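Long-range contact in endonuclease and methylase LlaGI (Lactococcus lactis, PDB 5FFJ), which probably recognises a specific DNA sequence, methylates it, and uses a helicase-like ATPase in the restriction of foreign DNA: residues M1084-L1095 / Y1110-W1120. Sequence-based numbering, arbitrary orientation.
Sequences MIKNYNLEVDRL and YVTNDERKISW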
loop_
_atom_site.group_PDB
_atom_site.type_symbol
_atom_site.label_atom_id
_atom_site.label_comp_id
_atom_site.label_asym_id
_atom_site.label_seq_id
_atom_site.Cartn_x
_atom_site.Cartn_y
_atom_site.Cartn_z
ATOM N N MET A 1084 -4.198 -17.320 -21.248
ATOM C CA MET A 1084 -3.961 -15.893 -21.425
ATOM C C MET A 1084 -4.127 -15.461 -22.879
ATOM O O MET A 1084 -4.713 -14.413 -23.152
ATOM C CB MET A 1084 -2.565 -15.523 -20.930
ATOM C CG MET A 1084 -2.227 -14.048 -21.075
ATOM S SD MET A 1084 -0.688 -13.610 -20.248
ATOM C CE MET A 1084 -0.402 -11.973 -20.912
ATOM N N ILE A 1085 -3.612 -16.259 -23.811
ATOM C CA ILE A 1085 -3.741 -15.937 -25.228
ATOM C C ILE A 1085 -5.211 -15.929 -25.637
ATOM O O ILE A 1085 -5.628 -15.100 -26.444
ATOM C CB ILE A 1085 -2.949 -16.925 -26.112
ATOM C CG1 ILE A 1085 -1.450 -16.641 -25.988
ATOM C CG2 ILE A 1085 -3.380 -16.810 -27.581
ATOM C CD1 ILE A 1085 -0.557 -17.564 -26.794
ATOM N N LYS A 1086 -5.994 -16.850 -25.084
ATOM C CA LYS A 1086 -7.431 -16.852 -25.326
ATOM C C LYS A 1086 -8.056 -15.607 -24.711
ATOM O O LYS A 1086 -8.831 -14.909 -25.362
ATOM C CB LYS A 1086 -8.095 -18.108 -24.758
ATOM C CG LYS A 1086 -7.892 -19.365 -25.595
ATOM C CD LYS A 1086 -9.003 -20.378 -25.353
ATOM C CE LYS A 1086 -8.531 -21.800 -25.612
ATOM N NZ LYS A 1086 -7.652 -22.301 -24.518
ATOM N N ASN A 1087 -7.707 -15.329 -23.457
ATOM C CA ASN A 1087 -8.232 -14.164 -22.755
ATOM C C ASN A 1087 -7.873 -12.872 -23.477
ATOM O O ASN A 1087 -8.673 -11.940 -23.532
ATOM C CB ASN A 1087 -7.709 -14.119 -21.316
ATOM C CG ASN A 1087 -8.316 -15.198 -20.438
ATOM O OD1 ASN A 1087 -9.304 -15.833 -20.806
ATOM N ND2 ASN A 1087 -7.731 -15.401 -19.262
ATOM N N TYR A 1088 -6.671 -12.826 -24.040
ATOM C CA TYR A 1088 -6.204 -11.634 -24.735
ATOM C C TYR A 1088 -6.943 -11.430 -26.053
ATOM O O TYR A 1088 -7.368 -10.319 -26.369
ATOM C CB TYR A 1088 -4.699 -11.713 -24.990
ATOM C CG TYR A 1088 -4.205 -10.651 -25.940
ATOM C CD1 TYR A 1088 -4.057 -9.335 -25.524
ATOM C CD2 TYR A 1088 -3.895 -10.962 -27.256
ATOM C CE1 TYR A 1088 -3.611 -8.357 -26.393
ATOM C CE2 TYR A 1088 -3.448 -9.994 -28.130
ATOM C CZ TYR A 1088 -3.308 -8.692 -27.695
ATOM O OH TYR A 1088 -2.863 -7.721 -28.564
ATOM N N ASN A 1089 -7.099 -12.504 -26.821
ATOM C CA ASN A 1089 -7.770 -12.418 -28.112
ATOM C C ASN A 1089 -9.258 -12.114 -27.968
ATOM O O ASN A 1089 -9.905 -11.704 -28.930
ATOM C CB ASN A 1089 -7.576 -13.715 -28.901
ATOM C CG ASN A 1089 -6.150 -13.896 -29.386
ATOM O OD1 ASN A 1089 -5.406 -12.927 -29.538
ATOM N ND2 ASN A 1089 -5.762 -15.141 -29.634
ATOM N N LEU A 1090 -9.797 -12.313 -26.768
ATOM C CA LEU A 1090 -11.184 -11.953 -26.493
ATOM C C LEU A 1090 -11.307 -10.452 -26.250
ATOM O O LEU A 1090 -12.241 -9.811 -26.734
ATOM C CB LEU A 1090 -11.724 -12.720 -25.283
ATOM C CG LEU A 1090 -12.058 -14.205 -25.458
ATOM C CD1 LEU A 1090 -12.748 -14.724 -24.204
ATOM C CD2 LEU A 1090 -12.921 -14.459 -26.685
ATOM N N GLU A 1091 -10.364 -9.897 -25.492
ATOM C CA GLU A 1091 -10.331 -8.459 -25.256
ATOM C C GLU A 1091 -10.226 -7.732 -26.590
ATOM O O GLU A 1091 -10.847 -6.691 -26.789
ATOM C CB GLU A 1091 -9.160 -8.075 -24.348
ATOM C CG GLU A 1091 -9.215 -8.685 -22.954
ATOM C CD GLU A 1091 -10.408 -8.214 -22.143
ATOM O OE1 GLU A 1091 -10.808 -7.040 -22.289
ATOM O OE2 GLU A 1091 -10.946 -9.025 -21.359
ATOM N N VAL A 1092 -9.448 -8.297 -27.507
ATOM C CA VAL A 1092 -9.287 -7.722 -28.837
ATOM C C VAL A 1092 -10.599 -7.775 -29.615
ATOM O O VAL A 1092 -11.001 -6.789 -30.235
ATOM C CB VAL A 1092 -8.178 -8.452 -29.625
ATOM C CG1 VAL A 1092 -8.295 -8.188 -31.125
ATOM C CG2 VAL A 1092 -6.809 -8.027 -29.115
ATOM N N ASP A 1093 -11.260 -8.930 -29.585
ATOM C CA ASP A 1093 -12.553 -9.094 -30.241
ATOM C C ASP A 1093 -13.562 -8.091 -29.689
ATOM O O ASP A 1093 -14.409 -7.584 -30.425
ATOM C CB ASP A 1093 -13.079 -10.523 -30.062
ATOM C CG ASP A 1093 -12.454 -11.508 -31.037
ATOM O OD1 ASP A 1093 -12.127 -11.111 -32.174
ATOM O OD2 ASP A 1093 -12.302 -12.691 -30.665
ATOM N N ARG A 1094 -13.468 -7.810 -28.392
ATOM C CA ARG A 1094 -14.324 -6.804 -27.771
ATOM C C ARG A 1094 -14.022 -5.427 -28.358
ATOM O O ARG A 1094 -14.936 -4.686 -28.716
ATOM C CB ARG A 1094 -14.136 -6.782 -26.250
ATOM C CG ARG A 1094 -14.973 -5.721 -25.540
ATOM C CD ARG A 1094 -14.563 -5.552 -24.091
ATOM N NE ARG A 1094 -14.838 -6.741 -23.291
ATOM C CZ ARG A 1094 -14.865 -6.757 -21.962
ATOM N NH1 ARG A 1094 -14.641 -5.645 -21.275
ATOM N NH2 ARG A 1094 -15.123 -7.887 -21.319
ATOM N N LEU A 1095 -12.735 -5.097 -28.449
ATOM C CA LEU A 1095 -12.294 -3.814 -28.988
ATOM C C LEU A 1095 -12.641 -3.676 -30.466
ATOM O O LEU A 1095 -12.809 -2.567 -30.973
ATOM C CB LEU A 1095 -10.782 -3.640 -28.805
ATOM C CG LEU A 1095 -10.227 -3.535 -27.380
ATOM C CD1 LEU A 1095 -8.726 -3.259 -27.410
ATOM C CD2 LEU A 1095 -10.954 -2.476 -26.567
ATOM N N TYR A 1110 -10.996 0.156 -21.506
ATOM C CA TYR A 1110 -11.818 -0.760 -22.290
ATOM C C TYR A 1110 -11.347 -2.212 -22.175
ATOM O O TYR A 1110 -11.769 -3.068 -22.956
ATOM C CB TYR A 1110 -11.816 -0.334 -23.760
ATOM C CG TYR A 1110 -12.120 1.134 -23.965
ATOM C CD1 TYR A 1110 -11.115 2.088 -23.882
ATOM C CD2 TYR A 1110 -13.411 1.564 -24.242
ATOM C CE1 TYR A 1110 -11.386 3.429 -24.065
ATOM C CE2 TYR A 1110 -13.692 2.903 -24.429
ATOM C CZ TYR A 1110 -12.675 3.831 -24.339
ATOM O OH TYR A 1110 -12.948 5.167 -24.523
ATOM N N VAL A 1111 -10.475 -2.486 -21.205
ATOM C CA VAL A 1111 -9.926 -3.831 -21.024
ATOM C C VAL A 1111 -10.033 -4.318 -19.575
ATOM O O VAL A 1111 -10.396 -3.558 -18.677
ATOM C CB VAL A 1111 -8.455 -3.896 -21.480
ATOM C CG1 VAL A 1111 -8.365 -3.634 -22.970
ATOM C CG2 VAL A 1111 -7.605 -2.896 -20.719
ATOM N N THR A 1112 -9.695 -5.588 -19.364
ATOM C CA THR A 1112 -10.105 -6.329 -18.167
ATOM C C THR A 1112 -9.439 -5.971 -16.828
ATOM O O THR A 1112 -10.096 -6.003 -15.788
ATOM C CB THR A 1112 -9.884 -7.843 -18.371
ATOM O OG1 THR A 1112 -10.188 -8.528 -17.151
ATOM C CG2 THR A 1112 -8.438 -8.151 -18.779
ATOM N N ASN A 1113 -8.135 -5.702 -16.858
ATOM C CA ASN A 1113 -7.318 -5.365 -15.678
ATOM C C ASN A 1113 -7.261 -6.465 -14.601
ATOM O O ASN A 1113 -6.584 -6.300 -13.586
ATOM C CB ASN A 1113 -7.772 -4.004 -15.068
ATOM C CG ASN A 1113 -8.970 -4.103 -14.116
ATOM O OD1 ASN A 1113 -8.961 -4.851 -13.140
ATOM N ND2 ASN A 1113 -9.992 -3.289 -14.383
ATOM N N ASP A 1114 -7.910 -7.603 -14.844
ATOM C CA ASP A 1114 -7.883 -8.715 -13.892
ATOM C C ASP A 1114 -6.630 -9.557 -14.113
ATOM O O ASP A 1114 -6.451 -10.153 -15.175
ATOM C CB ASP A 1114 -9.142 -9.577 -14.026
ATOM C CG ASP A 1114 -9.146 -10.762 -13.075
ATOM O OD1 ASP A 1114 -8.511 -10.675 -12.002
ATOM O OD2 ASP A 1114 -9.791 -11.782 -13.399
ATOM N N GLU A 1115 -5.765 -9.606 -13.105
ATOM C CA GLU A 1115 -4.475 -10.273 -13.245
ATOM C C GLU A 1115 -4.593 -11.796 -13.217
ATOM O O GLU A 1115 -3.601 -12.503 -13.394
ATOM C CB GLU A 1115 -3.517 -9.801 -12.151
ATOM C CG GLU A 1115 -2.470 -8.823 -12.658
ATOM C CD GLU A 1115 -1.629 -8.226 -11.547
ATOM O OE1 GLU A 1115 -2.091 -8.219 -10.386
ATOM O OE2 GLU A 1115 -0.505 -7.762 -11.835
ATOM N N ARG A 1116 -5.804 -12.298 -12.997
ATOM C CA ARG A 1116 -6.064 -13.728 -13.115
ATOM C C ARG A 1116 -6.402 -14.097 -14.557
ATOM O O ARG A 1116 -6.607 -15.268 -14.880
ATOM C CB ARG A 1116 -7.202 -14.150 -12.185
ATOM C CG ARG A 1116 -6.873 -13.986 -10.707
ATOM C CD ARG A 1116 -7.743 -14.863 -9.815
ATOM N NE ARG A 1116 -7.581 -16.285 -10.116
ATOM C CZ ARG A 1116 -7.682 -17.271 -9.226
ATOM N NH1 ARG A 1116 -7.941 -17.013 -7.950
ATOM N NH2 ARG A 1116 -7.517 -18.527 -9.617
ATOM N N LYS A 1117 -6.451 -13.082 -15.416
ATOM C CA LYS A 1117 -6.792 -13.248 -16.826
ATOM C C LYS A 1117 -5.588 -12.963 -17.714
ATOM O O LYS A 1117 -5.173 -13.799 -18.518
ATOM C CB LYS A 1117 -7.932 -12.307 -17.210
ATOM C CG LYS A 1117 -9.255 -12.621 -16.553
ATOM C CD LYS A 1117 -10.018 -13.659 -17.350
ATOM C CE LYS A 1117 -11.406 -13.882 -16.785
ATOM N NZ LYS A 1117 -12.233 -14.724 -17.690
ATOM N N ILE A 1118 -5.036 -11.765 -17.544
ATOM C CA ILE A 1118 -3.929 -11.273 -18.358
ATOM C C ILE A 1118 -2.896 -10.573 -17.483
ATOM O O ILE A 1118 -3.251 -9.919 -16.501
ATOM C CB ILE A 1118 -4.436 -10.285 -19.459
ATOM C CG1 ILE A 1118 -5.046 -11.052 -20.634
ATOM C CG2 ILE A 1118 -3.312 -9.379 -19.988
ATOM C CD1 ILE A 1118 -6.189 -10.319 -21.304
ATOM N N SER A 1119 -1.623 -10.738 -17.832
ATOM C CA SER A 1119 -0.562 -9.923 -17.252
ATOM C C SER A 1119 -0.142 -8.881 -18.288
ATOM O O SER A 1119 0.751 -9.118 -19.103
ATOM C CB SER A 1119 0.632 -10.778 -16.806
ATOM O OG SER A 1119 1.490 -10.029 -15.956
ATOM N N TRP A 1120 -0.820 -7.736 -18.263
ATOM C CA TRP A 1120 -0.513 -6.616 -19.151
ATOM C C TRP A 1120 0.918 -6.123 -19.005
ATOM O O TRP A 1120 1.506 -6.161 -17.925
ATOM C CB TRP A 1120 -1.472 -5.444 -18.897
ATOM C CG TRP A 1120 -2.901 -5.743 -19.244
ATOM C CD1 TRP A 1120 -3.952 -5.844 -18.379
ATOM C CD2 TRP A 1120 -3.431 -5.990 -20.551
ATOM N NE1 TRP A 1120 -5.106 -6.133 -19.068
ATOM C CE2 TRP A 1120 -4.812 -6.230 -20.403
ATOM C CE3 TRP A 1120 -2.874 -6.030 -21.831
ATOM C CZ2 TRP A 1120 -5.641 -6.505 -21.488
ATOM C CZ3 TRP A 1120 -3.700 -6.305 -22.907
ATOM C CH2 TRP A 1120 -5.067 -6.540 -22.728
#
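Trp1120 CZ3 lies at the edge of the Tyr1088 ring, near its plane, 4.0 Å from Tyr1088 CD1, while Val1092 CG2 lies over one tyrosine face, offset toward its rim. Over the centre of one indole face sits Ile1118 CG2, and Glu1091 CG approaches the indole edge. Glu1091 OE1 sits 4.0 Å above the centre of one Arg1094 guanidinium face. Branching at CB lets Ile1118 place CG2 against Met1084 CE as well, and CD1 3.7 Å from Tyr1088 CA. Met1084, unbranched and extended with CG anti to the backbone N (chi1 -180°), brings CE within 3.5 Å of Ser1119 N. Asn1087 ND2 donates an almost straight hydrogen bond (3.1 Å, 177°) to Lys1117 O, which lies in the amide plane. A leucine here would probably leave that carbonyl without this amide donor. The bend of Glu1091 at chi2 (-64°) brings OE2 to 3.4 Å from Thr1112 CB, and Leu1095 CD2 packs on Tyr1110 CB. The contact belongs to the specificity domain, its nearest atom about 4 Å from the bound DNA, perhaps beside the sequence-reading surface; here helix 1074-1096 packs against the loop leading to helix 1122-1129, whose Leu1124 touches Met1084, Tyr1088 and Ile1118.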